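Local coordinates for gamma-glutamylcyclotransferase (Homo sapiens, PDB 3CRY), which catalyses the release of 5-oxoproline and a free amino acid from gamma-glutamyl dipeptides, and can induce cytochrome c release from mitochondria, at residues Thr60-Thr63 with Trp64-Gly67. The protein carries 1 engineered substitution. Sequence-based numbering, arbitrary orientation.
Sequences TSQT and WHGG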
ATOM      1  N   THR A  60       8.554   3.782 -18.260  1.00 12.95           N
ATOM      2  CA  THR A  60       9.968   3.768 -17.873  1.00 13.18           C
ATOM      3  C   THR A  60      10.400   5.126 -17.324  1.00 13.36           C
ATOM      4  O   THR A  60      10.266   6.160 -17.995  1.00 14.14           O
ATOM      5  CB  THR A  60      10.853   3.402 -19.072  1.00 13.14           C
ATOM      6  OG1 THR A  60      10.517   2.085 -19.500  1.00 11.92           O
ATOM      7  CG2 THR A  60      12.358   3.456 -18.705  1.00 13.66           C
ATOM      8  N   SER A  61      10.925   5.107 -16.104  1.00 13.67           N
ATOM      9  CA  SER A  61      11.407   6.311 -15.466  1.00 13.48           C
ATOM     10  C   SER A  61      12.368   7.051 -16.383  1.00 14.00           C
ATOM     11  O   SER A  61      13.356   6.486 -16.850  1.00 13.63           O
ATOM     12  CB  SER A  61      12.152   5.981 -14.175  1.00 13.36           C
ATOM     13  OG  SER A  61      12.817   7.148 -13.730  1.00 12.40           O
ATOM     14  N   GLN A  62      12.086   8.321 -16.630  1.00 14.70           N
ATOM     15  CA  GLN A  62      12.992   9.073 -17.479  1.00 15.49           C
ATOM     16  C   GLN A  62      14.139   9.703 -16.698  1.00 15.31           C
ATOM     17  O   GLN A  62      15.092  10.203 -17.291  1.00 16.26           O
ATOM     18  CB  GLN A  62      12.221  10.060 -18.357  1.00 16.48           C
ATOM     19  CG  GLN A  62      11.307   9.403 -19.406  1.00 19.72           C
ATOM     20  CD  GLN A  62      12.033   8.394 -20.297  1.00 23.81           C
ATOM     21  OE1 GLN A  62      12.807   8.770 -21.190  1.00 27.29           O
ATOM     22  NE2 GLN A  62      11.780   7.106 -20.061  1.00 23.95           N
ATOM     23  N   THR A  63      14.058   9.657 -15.368  1.00 14.40           N
ATOM     24  CA  THR A  63      15.164  10.049 -14.499  1.00 13.90           C
ATOM     25  C   THR A  63      16.229   8.943 -14.490  1.00 13.17           C
ATOM     26  O   THR A  63      17.415   9.219 -14.596  1.00 13.14           O
ATOM     27  CB  THR A  63      14.675  10.298 -13.059  1.00 14.09           C
ATOM     28  OG1 THR A  63      13.817  11.441 -13.064  1.00 16.52           O
ATOM     29  CG2 THR A  63      15.849  10.554 -12.085  1.00 13.44           C
ATOM     30  N   TRP A  64      15.773   7.699 -14.372  1.00 11.48           N
ATOM     31  CA  TRP A  64      16.673   6.573 -14.137  1.00 10.93           C
ATOM     32  C   TRP A  64      16.887   5.649 -15.352  1.00 10.78           C
ATOM     33  O   TRP A  64      17.861   4.903 -15.395  1.00 11.37           O
ATOM     34  CB  TRP A  64      16.164   5.769 -12.939  1.00 10.34           C
ATOM     35  CG  TRP A  64      16.217   6.567 -11.645  1.00 10.66           C
ATOM     36  CD1 TRP A  64      15.148   7.044 -10.916  1.00  9.63           C
ATOM     37  CD2 TRP A  64      17.393   6.970 -10.936  1.00 10.30           C
ATOM     38  NE1 TRP A  64      15.597   7.707  -9.795  1.00 10.32           N
ATOM     39  CE2 TRP A  64      16.970   7.673  -9.781  1.00 10.21           C
ATOM     40  CE3 TRP A  64      18.770   6.791 -11.154  1.00 11.62           C
ATOM     41  CZ2 TRP A  64      17.876   8.204  -8.859  1.00  9.20           C
ATOM     42  CZ3 TRP A  64      19.679   7.313 -10.230  1.00 10.55           C
ATOM     43  CH2 TRP A  64      19.231   8.010  -9.099  1.00  9.52           C
ATOM     44  N   HIS A  65      15.975   5.678 -16.314  1.00 10.34           N
ATOM     45  CA  HIS A  65      16.124   4.846 -17.517  1.00 10.37           C
ATOM     46  C   HIS A  65      16.187   3.319 -17.247  1.00  9.94           C
ATOM     47  O   HIS A  65      16.923   2.569 -17.907  1.00 10.70           O
ATOM     48  CB  HIS A  65      17.335   5.338 -18.348  1.00 11.16           C
ATOM     49  CG  HIS A  65      17.234   6.779 -18.761  1.00 13.37           C
ATOM     50  ND1 HIS A  65      16.346   7.211 -19.719  1.00 16.40           N
ATOM     51  CD2 HIS A  65      17.900   7.883 -18.343  1.00 16.85           C
ATOM     52  CE1 HIS A  65      16.466   8.520 -19.873  1.00 16.60           C
ATOM     53  NE2 HIS A  65      17.411   8.950 -19.057  1.00 16.66           N
ATOM     54  N   GLY A  66      15.401   2.872 -16.272  1.00  9.20           N
ATOM     55  CA  GLY A  66      15.287   1.451 -15.937  1.00  8.22           C
ATOM     56  C   GLY A  66      14.204   1.283 -14.889  1.00  7.60           C
ATOM     57  O   GLY A  66      13.581   2.272 -14.476  1.00  8.16           O
ATOM     58  N   GLY A  67      13.994   0.048 -14.454  1.00  7.62           N
ATOM     59  CA  GLY A  67      12.992  -0.249 -13.402  1.00  6.80           C
ATOM     60  C   GLY A  67      13.390   0.445 -12.113  1.00  7.08           C
ATOM     61  O   GLY A  67      14.581   0.529 -11.772  1.00  7.07           O
TER
HETATM   62  O   HOH W   1      10.899   2.737 -14.452  1.00  9.03           O
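Ser61 binds Trp64 and His65 together in an ST motif, closing an alpha-turn in the loop between strands 49-56 and 68-74. Its carbonyl O accepts His65 N at 2.8 Å, while OG takes Trp64 N at 3.1 Å with an N-H...O angle of 156°. Serine suits the place because its short hydroxyl, set anti to the backbone N (chi1 169°), folds back over the turn; Thr63 N adds a weak bond to the same OG. Threonine at 63 supplies a methyl, CG2, for a CH-pi contact over the indole face of Trp64, 3.7 Å from the five-membered ring's centroid. Histidine offers a flat ring, one face of which lies under Gln62 O, 3.2 Å from NE2 but too poorly angled for a hydrogen bond. Farther out, the indole meets Ile176 and Tyr139, an inferred substrate-binding residue, and Tyr168 stacks on the imidazole. Replacing His65 by alanine is likely to leave Tyr168 without that partner and the Gln62 carbonyl less covered. One water bridges Ser61 N and, just past the turn, Gly66 O. Glutamine is long enough to bend at chi2 and bring NE2 within 2.7 Å of Thr60 O, which lies in its amide plane.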